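Side-chain contacts in beta-phenylalanine aminotransferase (Variovorax paradoxus, PDB 4AO9), which catalyses PLP-dependent transfer of the amino group of beta-phenylalanine, as a member of the class-III aminotransferases: residues Ala348-Ala353 / Leu427-Ile432; Glu227-Ala232 / Thr372-Leu377; Leu403-Leu408 / Ser415-Phe420. All coordinates share one frame; numbering follows the deposited sequence.

Followed from the N terminus, the chain reaches contact 2 first: 227-232, just after strand 221-226 of the seven-stranded sheet, waits some 140 residues for 372-377. Before that loop closes, helix 341-365 opens contact 1 with 348-353, whose partner 427-432 comes only after 372-377, so the two contacts cross. Contact 3 is short-range, 403-408 with 415-420, and lies nested inside the loop of contact 1. Contact 2 therefore ties the segment that follows strand 221-226 of the large sheet to the hairpin 370-381, while contacts 1 and 3 join elements within the C-terminal part. Contacts 1 and 2 also touch directly, where Glu352 OE2 probably accepts from Gly375 N.

Contact 1 of 3, residues Ala348-Ala353 / Leu427-Ile432; sequences AERGEA and LTDADI
Arg350 reaches from helix 341-365 to the first turn of helix 429-445, and its guanidinium meets Asp429 there as a salt bridge. Arg350 NH1 lies 2.7 Å from Asp429 OD1, but the hydrogen bond within this pair is weak, with an angle of only 124° at the proton. The two side chains cross at about a right angle, yet their flat ends are turned nearly alike, the guanidinium and carboxylate planes standing 21° apart. The arginine chain bends at chi3 (61°), which turns the guanidinium across the start of the second helix. Asp429 OD1 stands in front of the two terminal nitrogens but off the guanidinium plane, which fits the weak bond; Arg350 NH2 is 3.1 Å from it. The same Arg350 NH2 comes within 3.0 Å of the backbone Leu427 O, and the edge of the guanidinium faces the carbonyl carbon of Thr428. Thr428 is the N-cap of this helix and forms a capping box with Asp431: Asp431 N donates to Thr428 OG1 (3.0 Å), and Thr428 N donates to Asp431 OD2 (3.0 Å) in a nearly straight bond. Ile432 places its CD1 methyl 3.7 Å from Arg350 NH2, oblique to the guanidinium plane, while Asp431 uses its other oxygen, OD1, in a salt bridge with Arg434.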
ATOM      1  N   ALA A 348      17.321   1.019  22.116  1.00 14.67           N
ATOM      2  CA  ALA A 348      16.825   2.258  22.713  1.00 14.74           C
ATOM      3  C   ALA A 348      17.828   2.841  23.708  1.00 15.29           C
ATOM      4  O   ALA A 348      18.052   4.049  23.731  1.00 15.30           O
ATOM      5  CB  ALA A 348      15.474   2.038  23.379  1.00 15.16           C
ATOM      6  N   GLU A 349      18.444   1.968  24.501  1.00 16.31           N
ATOM      7  CA  GLU A 349      19.502   2.380  25.434  1.00 17.34           C
ATOM      8  C   GLU A 349      20.697   3.000  24.708  1.00 16.92           C
ATOM      9  O   GLU A 349      21.183   4.057  25.122  1.00 16.64           O
ATOM     10  CB  GLU A 349      19.960   1.205  26.300  1.00 18.41           C
ATOM     11  CG  GLU A 349      18.936   0.741  27.331  1.00 22.11           C
ATOM     12  CD  GLU A 349      19.342  -0.554  28.039  1.00 27.41           C
ATOM     13  OE1 GLU A 349      20.312  -1.220  27.605  1.00 30.59           O
ATOM     14  OE2 GLU A 349      18.676  -0.913  29.034  1.00 31.07           O
ATOM     15  N   ARG A 350      21.157   2.353  23.632  1.00 16.58           N
ATOM     16  CA  ARG A 350      22.245   2.891  22.797  1.00 17.01           C
ATOM     17  C   ARG A 350      21.876   4.266  22.228  1.00 16.45           C
ATOM     18  O   ARG A 350      22.710   5.170  22.170  1.00 16.71           O
ATOM     19  CB  ARG A 350      22.601   1.936  21.653  1.00 17.57           C
ATOM     20  CG  ARG A 350      22.985   0.530  22.086  1.00 21.81           C
ATOM     21  CD  ARG A 350      22.842  -0.480  20.933  1.00 25.95           C
ATOM     22  NE  ARG A 350      23.709  -0.172  19.794  1.00 27.93           N
ATOM     23  CZ  ARG A 350      25.034  -0.271  19.812  1.00 29.67           C
ATOM     24  NH1 ARG A 350      25.663  -0.671  20.912  1.00 32.26           N
ATOM     25  NH2 ARG A 350      25.739   0.029  18.729  1.00 29.23           N
ATOM     26  N   GLY A 351      20.623   4.424  21.803  1.00 15.21           N
ATOM     27  CA  GLY A 351      20.146   5.708  21.301  1.00 14.64           C
ATOM     28  C   GLY A 351      20.075   6.808  22.344  1.00 14.49           C
ATOM     29  O   GLY A 351      20.443   7.954  22.070  1.00 14.38           O
ATOM     30  N   GLU A 352      19.586   6.474  23.535  1.00 14.40           N
ATOM     31  CA  GLU A 352      19.558   7.442  24.629  1.00 14.82           C
ATOM     32  C   GLU A 352      20.971   7.941  24.937  1.00 15.09           C
ATOM     33  O   GLU A 352      21.181   9.140  25.122  1.00 15.27           O
ATOM     34  CB  GLU A 352      18.934   6.836  25.887  1.00 15.25           C
ATOM     35  CG  GLU A 352      17.430   6.581  25.792  1.00 16.74           C
ATOM     36  CD  GLU A 352      16.586   7.850  25.735  1.00 19.08           C
ATOM     37  OE1 GLU A 352      17.037   8.929  26.189  1.00 20.81           O
ATOM     38  OE2 GLU A 352      15.436   7.771  25.249  1.00 19.30           O
ATOM     39  N   ALA A 353      21.933   7.021  24.954  1.00 15.49           N
ATOM     40  CA  ALA A 353      23.320   7.381  25.245  1.00 16.31           C
ATOM     41  C   ALA A 353      23.879   8.309  24.166  1.00 16.09           C
ATOM     42  O   ALA A 353      24.547   9.303  24.472  1.00 16.74           O
ATOM     43  CB  ALA A 353      24.173   6.137  25.406  1.00 16.46           C
ATOM     44  N   LEU A 427      24.683  -1.300  13.325  1.00 14.41           N
ATOM     45  CA  LEU A 427      25.556  -0.173  13.668  1.00 16.20           C
ATOM     46  C   LEU A 427      26.404  -0.497  14.882  1.00 17.49           C
ATOM     47  O   LEU A 427      25.886  -0.911  15.921  1.00 18.22           O
ATOM     48  CB  LEU A 427      24.756   1.080  13.980  1.00 16.57           C
ATOM     49  CG  LEU A 427      24.269   1.943  12.829  1.00 15.86           C
ATOM     50  CD1 LEU A 427      23.470   3.075  13.447  1.00 17.10           C
ATOM     51  CD2 LEU A 427      25.409   2.504  11.986  1.00 15.02           C
ATOM     52  N   THR A 428      27.708  -0.282  14.749  1.00 18.43           N
ATOM     53  CA  THR A 428      28.636  -0.560  15.833  1.00 19.86           C
ATOM     54  C   THR A 428      28.809   0.663  16.726  1.00 20.11           C
ATOM     55  O   THR A 428      28.459   1.787  16.342  1.00 19.89           O
ATOM     56  CB  THR A 428      30.008  -0.993  15.287  1.00 20.07           C
ATOM     57  OG1 THR A 428      30.596   0.094  14.557  1.00 21.55           O
ATOM     58  CG2 THR A 428      29.858  -2.211  14.363  1.00 20.54           C
ATOM     59  N   ASP A 429      29.354   0.442  17.918  1.00 20.99           N
ATOM     60  CA  ASP A 429      29.711   1.543  18.805  1.00 21.54           C
ATOM     61  C   ASP A 429      30.725   2.491  18.141  1.00 20.96           C
ATOM     62  O   ASP A 429      30.664   3.701  18.355  1.00 21.03           O
ATOM     63  CB  ASP A 429      30.211   1.011  20.157  1.00 22.61           C
ATOM     64  CG  ASP A 429      29.083   0.446  21.020  1.00 24.73           C
ATOM     65  OD1 ASP A 429      27.900   0.796  20.785  1.00 25.91           O
ATOM     66  OD2 ASP A 429      29.377  -0.335  21.954  1.00 28.72           O
ATOM     67  N   ALA A 430      31.625   1.942  17.322  1.00 20.73           N
ATOM     68  CA  ALA A 430      32.560   2.750  16.523  1.00 20.39           C
ATOM     69  C   ALA A 430      31.876   3.629  15.469  1.00 19.89           C
ATOM     70  O   ALA A 430      32.271   4.779  15.274  1.00 20.20           O
ATOM     71  CB  ALA A 430      33.637   1.865  15.880  1.00 20.76           C
ATOM     72  N   ASP A 431      30.851   3.095  14.800  1.00 18.62           N
ATOM     73  CA  ASP A 431      30.037   3.885  13.871  1.00 18.21           C
ATOM     74  C   ASP A 431      29.412   5.066  14.599  1.00 17.05           C
ATOM     75  O   ASP A 431      29.416   6.193  14.105  1.00 16.79           O
ATOM     76  CB  ASP A 431      28.901   3.036  13.275  1.00 18.04           C
ATOM     77  CG  ASP A 431      29.386   1.958  12.316  1.00 19.90           C
ATOM     78  OD1 ASP A 431      30.438   2.129  11.662  1.00 21.30           O
ATOM     79  OD2 ASP A 431      28.695   0.926  12.196  1.00 19.31           O
ATOM     80  N   ILE A 432      28.865   4.791  15.778  1.00 16.80           N
ATOM     81  CA  ILE A 432      28.210   5.819  16.577  1.00 16.88           C
ATOM     82  C   ILE A 432      29.231   6.882  17.030  1.00 17.23           C
ATOM     83  O   ILE A 432      28.956   8.078  16.966  1.00 16.30           O
ATOM     84  CB  ILE A 432      27.397   5.197  17.730  1.00 17.16           C
ATOM     85  CG1 ILE A 432      26.190   4.432  17.139  1.00 18.39           C
ATOM     86  CG2 ILE A 432      26.964   6.271  18.720  1.00 17.42           C
ATOM     87  CD1 ILE A 432      25.381   3.626  18.144  1.00 20.10           C
TER

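Contact 2 of 3, residues Glu227-Ala232 / Thr372-Leu377; sequences EPMQGA and TGIGSL
A beta hairpin formed by strands 370-374 and 377-381 packs its tight turn region against the short strand 229-230, next to the cofactor pocket of this class-III aminotransferase, to which Glu227 of the first segment belongs. The type II' turn from Ile374 to Leu377 is closed by backbone bonds in both directions between those two residues, which sets both side chains on the side of Met229. Met229 carries the contact. With CG anti to the backbone N (chi1 175°), its chain runs out toward the hairpin, then bends at chi3 so that the methyl turns to Leu377. The Met229 and Ile374 side chains run antiparallel alongside one another: Ile374 CD1 lies 3.9 Å from Met229 CB and 4.0 Å from Met229 SD. The sulfur, Met229 SD, also passes over the backbone, 4.1 Å from Gly373 CA, at a residue whose backbone angles (phi 145°) suit glycine. Leu272 of helix 272-276 touches both Met229 and Ile374, adding a third apolar surface to the pair. On the cofactor side, Glu227 touches PLP. Its carboxylate is held at both oxygens: Glu227 OE2 takes a bond from Tyr179 N, and Glu227 OE1 accepts from Gly231 N at 3.0 Å, the latter arriving from above the carboxylate plane. Leu377, whose side chain is about 8 Å from PLP, crosses Met229 at a slant and meets it end to end, Leu377 CD1 lying 4.1 Å from Met229 CE.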
ATOM      1  N   GLU A 227       0.343  10.480  17.036  1.00  6.96           N
ATOM      2  CA  GLU A 227       1.631   9.810  17.256  1.00  7.85           C
ATOM      3  C   GLU A 227       2.084  10.059  18.696  1.00  8.14           C
ATOM      4  O   GLU A 227       2.102  11.207  19.126  1.00  8.32           O
ATOM      5  CB  GLU A 227       2.688  10.394  16.324  1.00  7.70           C
ATOM      6  CG  GLU A 227       2.400  10.213  14.817  1.00  7.86           C
ATOM      7  CD  GLU A 227       3.153  11.245  14.002  1.00  8.79           C
ATOM      8  OE1 GLU A 227       4.329  10.973  13.653  1.00  8.16           O
ATOM      9  OE2 GLU A 227       2.576  12.333  13.759  1.00  8.89           O
ATOM     10  N   PRO A 228       2.453   9.004  19.450  1.00  8.14           N
ATOM     11  CA  PRO A 228       2.929   9.273  20.831  1.00  9.21           C
ATOM     12  C   PRO A 228       4.270  10.020  20.871  1.00  9.19           C
ATOM     13  O   PRO A 228       4.608  10.615  21.904  1.00 10.02           O
ATOM     14  CB  PRO A 228       3.031   7.891  21.476  1.00  9.77           C
ATOM     15  CG  PRO A 228       2.365   6.941  20.563  1.00 10.72           C
ATOM     16  CD  PRO A 228       2.180   7.574  19.209  1.00  8.58           C
ATOM     17  N   MET A 229       5.020   9.968  19.767  1.00  9.04           N
ATOM     18  CA  MET A 229       6.121  10.884  19.479  1.00  9.06           C
ATOM     19  C   MET A 229       5.992  11.185  18.001  1.00  9.31           C
ATOM     20  O   MET A 229       5.939  10.250  17.193  1.00 10.10           O
ATOM     21  CB  MET A 229       7.486  10.230  19.747  1.00  9.39           C
ATOM     22  CG  MET A 229       8.666  11.117  19.346  1.00 10.12           C
ATOM     23  SD  MET A 229      10.229  10.246  19.069  1.00 13.56           S
ATOM     24  CE  MET A 229       9.918   9.554  17.440  1.00 13.93           C
ATOM     25  N   GLN A 230       5.906  12.459  17.631  1.00  8.55           N
ATOM     26  CA  GLN A 230       5.828  12.785  16.203  1.00  9.21           C
ATOM     27  C   GLN A 230       7.155  12.492  15.531  1.00  9.62           C
ATOM     28  O   GLN A 230       8.222  12.855  16.033  1.00 10.32           O
ATOM     29  CB  GLN A 230       5.419  14.227  15.976  1.00  8.79           C
ATOM     30  CG  GLN A 230       3.955  14.476  16.268  1.00  9.27           C
ATOM     31  CD  GLN A 230       3.512  15.861  15.859  1.00  9.31           C
ATOM     32  OE1 GLN A 230       4.323  16.783  15.706  1.00 10.77           O
ATOM     33  NE2 GLN A 230       2.216  16.024  15.687  1.00  8.53           N
ATOM     34  N   GLY A 231       7.074  11.809  14.397  1.00  9.73           N
ATOM     35  CA  GLY A 231       8.261  11.377  13.656  1.00  9.88           C
ATOM     36  C   GLY A 231       8.700  12.408  12.640  1.00 10.41           C
ATOM     37  O   GLY A 231       9.702  13.107  12.832  1.00 11.15           O
ATOM     38  N   ALA A 232       7.952  12.496  11.545  1.00 10.71           N
ATOM     39  CA  ALA A 232       8.268  13.392  10.437  1.00 11.32           C
ATOM     40  C   ALA A 232       8.442  14.854  10.830  1.00 11.72           C
ATOM     41  O   ALA A 232       9.271  15.555  10.241  1.00 12.80           O
ATOM     42  CB  ALA A 232       7.216  13.257   9.334  1.00 11.32           C
ATOM     43  N   THR A 372      16.421  16.072  19.369  1.00 11.65           N
ATOM     44  CA  THR A 372      15.204  15.670  20.076  1.00 11.45           C
ATOM     45  C   THR A 372      14.858  14.224  19.739  1.00 11.29           C
ATOM     46  O   THR A 372      15.242  13.729  18.682  1.00 11.51           O
ATOM     47  CB  THR A 372      14.002  16.593  19.733  1.00 11.87           C
ATOM     48  OG1 THR A 372      13.781  16.622  18.316  1.00 12.00           O
ATOM     49  CG2 THR A 372      14.265  18.012  20.217  1.00 12.59           C
ATOM     50  N   GLY A 373      14.149  13.552  20.635  1.00 11.02           N
ATOM     51  CA  GLY A 373      13.641  12.217  20.339  1.00 11.17           C
ATOM     52  C   GLY A 373      13.635  11.288  21.529  1.00 11.50           C
ATOM     53  O   GLY A 373      13.698  11.736  22.685  1.00 12.24           O
ATOM     54  N   ILE A 374      13.536   9.994  21.234  1.00 11.58           N
ATOM     55  CA  ILE A 374      13.437   8.934  22.234  1.00 11.78           C
ATOM     56  C   ILE A 374      14.210   7.734  21.727  1.00 12.10           C
ATOM     57  O   ILE A 374      14.101   7.367  20.549  1.00 11.59           O
ATOM     58  CB  ILE A 374      11.962   8.483  22.448  1.00 11.66           C
ATOM     59  CG1 ILE A 374      11.089   9.639  22.949  1.00 11.89           C
ATOM     60  CG2 ILE A 374      11.897   7.296  23.427  1.00 12.17           C
ATOM     61  CD1 ILE A 374       9.584   9.354  22.904  1.00 13.38           C
ATOM     62  N   GLY A 375      15.011   7.125  22.591  1.00 12.81           N
ATOM     63  CA  GLY A 375      15.648   5.856  22.246  1.00 13.78           C
ATOM     64  C   GLY A 375      16.455   5.913  20.964  1.00 13.62           C
ATOM     65  O   GLY A 375      17.316   6.771  20.802  1.00 14.29           O
ATOM     66  N   SER A 376      16.126   5.034  20.019  1.00 13.48           N
ATOM     67  CA  SER A 376      16.941   4.860  18.811  1.00 13.12           C
ATOM     68  C   SER A 376      16.596   5.830  17.669  1.00 12.56           C
ATOM     69  O   SER A 376      17.137   5.709  16.566  1.00 12.62           O
ATOM     70  CB  SER A 376      16.845   3.411  18.328  1.00 13.14           C
ATOM     71  OG  SER A 376      15.483   3.059  18.102  1.00 13.69           O
ATOM     72  N   LEU A 377      15.716   6.793  17.953  1.00 11.51           N
ATOM     73  CA  LEU A 377      15.279   7.791  16.970  1.00 11.39           C
ATOM     74  C   LEU A 377      15.523   9.198  17.491  1.00 10.80           C
ATOM     75  O   LEU A 377      15.096   9.542  18.593  1.00 11.07           O
ATOM     76  CB  LEU A 377      13.793   7.628  16.661  1.00 11.32           C
ATOM     77  CG  LEU A 377      13.319   6.236  16.224  1.00 12.06           C
ATOM     78  CD1 LEU A 377      11.800   6.253  16.022  1.00 12.36           C
ATOM     79  CD2 LEU A 377      14.053   5.793  14.971  1.00 13.20           C
TER

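Contact 3 of 3, residues Leu403-Leu408 / Ser415-Phe420; sequences LLFFHL and SSPRGF
Phe405 carries the apolar packing, its ring lying alongside Pro417 and pointing the same way. Pro417 CG stands over one ring face, offset toward the rim, and Pro417 CD is 4.0 Å from Phe405 CE1. A chi1 of 174° swings the phenyl off helix 398-410, opposite its own backbone N, toward the loop. Leu408, one helical turn on, brings its CD1 to 3.9 Å from Ser415 CB; Leu408 CD1 also approaches the hydroxyl, 3.6 Å from Ser415 OG. Ser415 to Gly419 form the loop between strands 413-414 and 420-422, in the C-terminal part of this aminotransferase, and Phe420 opens the second strand; a type I turn from Ser416 to Gly419 bends the loop back, and Pro417, at its second position, lays its CG and CD against Phe405. Polar atoms meet the ring too: Ser415 O lies at its edge, in the ring plane, 3.3 Å from Phe405 CE1. Ser415 OG is 3.5 Å from Phe405 CD1. Tyr66 meets the same ring edge-to-face. Water supplies the hydrogen-bonded bridge. Ser415 OG donates a hydrogen bond to water 1 at 2.7 Å, and this water donates in turn to Phe405 O at 3.1 Å. Within the loop, Ser416 OG donates to Phe420 O, approaching a lone pair in the plane of its carbonyl.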
ATOM      1  N   LEU A 403      23.653  22.122   5.080  1.00 14.00           N
ATOM      2  CA  LEU A 403      25.085  22.130   5.368  1.00 14.44           C
ATOM      3  C   LEU A 403      25.495  20.922   6.213  1.00 13.88           C
ATOM      4  O   LEU A 403      26.509  20.286   5.933  1.00 13.74           O
ATOM      5  CB  LEU A 403      25.521  23.458   6.021  1.00 15.02           C
ATOM      6  CG  LEU A 403      25.461  24.700   5.109  1.00 16.61           C
ATOM      7  CD1 LEU A 403      25.708  25.996   5.884  1.00 16.82           C
ATOM      8  CD2 LEU A 403      26.442  24.612   3.947  1.00 17.00           C
ATOM      9  N   LEU A 404      24.685  20.593   7.222  1.00 13.43           N
ATOM     10  CA  LEU A 404      24.911  19.392   8.040  1.00 13.01           C
ATOM     11  C   LEU A 404      24.902  18.113   7.206  1.00 12.84           C
ATOM     12  O   LEU A 404      25.808  17.281   7.321  1.00 12.84           O
ATOM     13  CB  LEU A 404      23.860  19.283   9.157  1.00 12.66           C
ATOM     14  CG  LEU A 404      23.973  18.031  10.043  1.00 12.46           C
ATOM     15  CD1 LEU A 404      25.318  17.947  10.779  1.00 14.28           C
ATOM     16  CD2 LEU A 404      22.831  18.024  11.042  1.00 13.21           C
ATOM     17  N   PHE A 405      23.872  17.972   6.370  1.00 12.52           N
ATOM     18  CA  PHE A 405      23.725  16.812   5.495  1.00 12.52           C
ATOM     19  C   PHE A 405      24.958  16.595   4.613  1.00 12.58           C
ATOM     20  O   PHE A 405      25.498  15.489   4.557  1.00 12.26           O
ATOM     21  CB  PHE A 405      22.459  16.944   4.631  1.00 12.92           C
ATOM     22  CG  PHE A 405      22.320  15.862   3.601  1.00 12.68           C
ATOM     23  CD1 PHE A 405      21.837  14.600   3.960  1.00 14.27           C
ATOM     24  CD2 PHE A 405      22.702  16.090   2.280  1.00 14.19           C
ATOM     25  CE1 PHE A 405      21.728  13.585   3.012  1.00 13.93           C
ATOM     26  CE2 PHE A 405      22.594  15.074   1.321  1.00 14.83           C
ATOM     27  CZ  PHE A 405      22.110  13.820   1.696  1.00 15.14           C
ATOM     28  N   PHE A 406      25.406  17.656   3.941  1.00 12.64           N
ATOM     29  CA  PHE A 406      26.570  17.552   3.055  1.00 13.29           C
ATOM     30  C   PHE A 406      27.865  17.306   3.818  1.00 13.06           C
ATOM     31  O   PHE A 406      28.714  16.529   3.373  1.00 13.31           O
ATOM     32  CB  PHE A 406      26.689  18.784   2.150  1.00 14.22           C
ATOM     33  CG  PHE A 406      25.591  18.891   1.128  1.00 14.11           C
ATOM     34  CD1 PHE A 406      25.474  17.940   0.112  1.00 13.96           C
ATOM     35  CD2 PHE A 406      24.671  19.938   1.173  1.00 15.11           C
ATOM     36  CE1 PHE A 406      24.454  18.026  -0.824  1.00 15.43           C
ATOM     37  CE2 PHE A 406      23.645  20.029   0.240  1.00 16.30           C
ATOM     38  CZ  PHE A 406      23.540  19.070  -0.765  1.00 15.98           C
ATOM     39  N   HIS A 407      27.993  17.939   4.984  1.00 13.64           N
ATOM     40  CA  HIS A 407      29.118  17.677   5.864  1.00 13.96           C
ATOM     41  C   HIS A 407      29.183  16.201   6.250  1.00 13.68           C
ATOM     42  O   HIS A 407      30.250  15.595   6.204  1.00 14.53           O
ATOM     43  CB  HIS A 407      29.063  18.550   7.127  1.00 14.23           C
ATOM     44  CG  HIS A 407      30.108  18.196   8.137  1.00 14.84           C
ATOM     45  ND1 HIS A 407      31.426  18.583   8.006  1.00 16.85           N
ATOM     46  CD2 HIS A 407      30.042  17.455   9.268  1.00 15.81           C
ATOM     47  CE1 HIS A 407      32.121  18.107   9.023  1.00 17.41           C
ATOM     48  NE2 HIS A 407      31.306  17.423   9.805  1.00 16.98           N
ATOM     49  N   LEU A 408      28.040  15.625   6.625  1.00 13.21           N
ATOM     50  CA  LEU A 408      28.015  14.225   7.027  1.00 13.03           C
ATOM     51  C   LEU A 408      28.421  13.321   5.870  1.00 13.11           C
ATOM     52  O   LEU A 408      29.187  12.379   6.063  1.00 13.44           O
ATOM     53  CB  LEU A 408      26.649  13.841   7.626  1.00 12.33           C
ATOM     54  CG  LEU A 408      26.382  14.435   9.016  1.00 12.10           C
ATOM     55  CD1 LEU A 408      24.919  14.211   9.387  1.00 12.10           C
ATOM     56  CD2 LEU A 408      27.312  13.846  10.074  1.00 13.22           C
ATOM     57  N   SER A 415      22.888  10.244   5.950  1.00 13.14           N
ATOM     58  CA  SER A 415      21.834  10.673   6.847  1.00 13.96           C
ATOM     59  C   SER A 415      20.644  11.140   6.023  1.00 13.88           C
ATOM     60  O   SER A 415      20.636  11.018   4.800  1.00 15.14           O
ATOM     61  CB  SER A 415      22.342  11.830   7.716  1.00 15.14           C
ATOM     62  OG  SER A 415      22.603  12.991   6.928  1.00 17.94           O
ATOM     63  N   SER A 416      19.635  11.673   6.696  1.00 13.47           N
ATOM     64  CA  SER A 416      18.510  12.282   5.998  1.00 12.87           C
ATOM     65  C   SER A 416      18.683  13.800   5.891  1.00 12.63           C
ATOM     66  O   SER A 416      19.208  14.448   6.810  1.00 12.56           O
ATOM     67  CB  SER A 416      17.216  11.968   6.730  1.00 12.96           C
ATOM     68  OG  SER A 416      17.289  12.454   8.046  1.00 14.34           O
ATOM     69  N   PRO A 417      18.216  14.386   4.774  1.00 12.02           N
ATOM     70  CA  PRO A 417      18.238  15.840   4.655  1.00 12.27           C
ATOM     71  C   PRO A 417      17.578  16.549   5.841  1.00 12.19           C
ATOM     72  O   PRO A 417      18.053  17.611   6.254  1.00 13.29           O
ATOM     73  CB  PRO A 417      17.448  16.093   3.373  1.00 12.69           C
ATOM     74  CG  PRO A 417      17.752  14.889   2.531  1.00 12.47           C
ATOM     75  CD  PRO A 417      17.805  13.739   3.510  1.00 12.48           C
ATOM     76  N   ARG A 418      16.514  15.968   6.388  1.00 11.98           N
ATOM     77  CA  ARG A 418      15.778  16.627   7.469  1.00 11.60           C
ATOM     78  C   ARG A 418      16.444  16.512   8.846  1.00 11.98           C
ATOM     79  O   ARG A 418      15.930  17.067   9.804  1.00 12.85           O
ATOM     80  CB  ARG A 418      14.301  16.185   7.511  1.00 11.69           C
ATOM     81  CG  ARG A 418      14.023  14.800   8.081  1.00 13.64           C
ATOM     82  CD  ARG A 418      12.568  14.384   7.795  1.00 15.34           C
ATOM     83  NE  ARG A 418      12.182  13.197   8.558  1.00 15.58           N
ATOM     84  CZ  ARG A 418      11.195  12.367   8.226  1.00 16.41           C
ATOM     85  NH1 ARG A 418      10.477  12.573   7.118  1.00 16.79           N
ATOM     86  NH2 ARG A 418      10.933  11.318   8.991  1.00 17.75           N
ATOM     87  N   GLY A 419      17.574  15.804   8.933  1.00 11.25           N
ATOM     88  CA  GLY A 419      18.318  15.684  10.191  1.00 11.58           C
ATOM     89  C   GLY A 419      17.860  14.538  11.081  1.00 10.80           C
ATOM     90  O   GLY A 419      18.269  14.442  12.234  1.00 11.39           O
ATOM     91  N   PHE A 420      16.991  13.685  10.542  1.00 10.88           N
ATOM     92  CA  PHE A 420      16.479  12.490  11.224  1.00 11.03           C
ATOM     93  C   PHE A 420      17.559  11.410  11.284  1.00 11.39           C
ATOM     94  O   PHE A 420      18.100  11.019  10.251  1.00 11.44           O
ATOM     95  CB  PHE A 420      15.256  11.996  10.436  1.00 11.08           C
ATOM     96  CG  PHE A 420      14.486  10.852  11.059  1.00 10.80           C
ATOM     97  CD1 PHE A 420      14.415  10.648  12.441  1.00 10.80           C
ATOM     98  CD2 PHE A 420      13.757   9.998  10.225  1.00 11.45           C
ATOM     99  CE1 PHE A 420      13.636   9.587  12.969  1.00 10.71           C
ATOM    100  CE2 PHE A 420      12.970   8.959  10.745  1.00 11.37           C
ATOM    101  CZ  PHE A 420      12.912   8.749  12.122  1.00 11.22           C
TER
HETATM  102  O   HOH W   1      24.575  12.585   5.126  1.00 11.95           O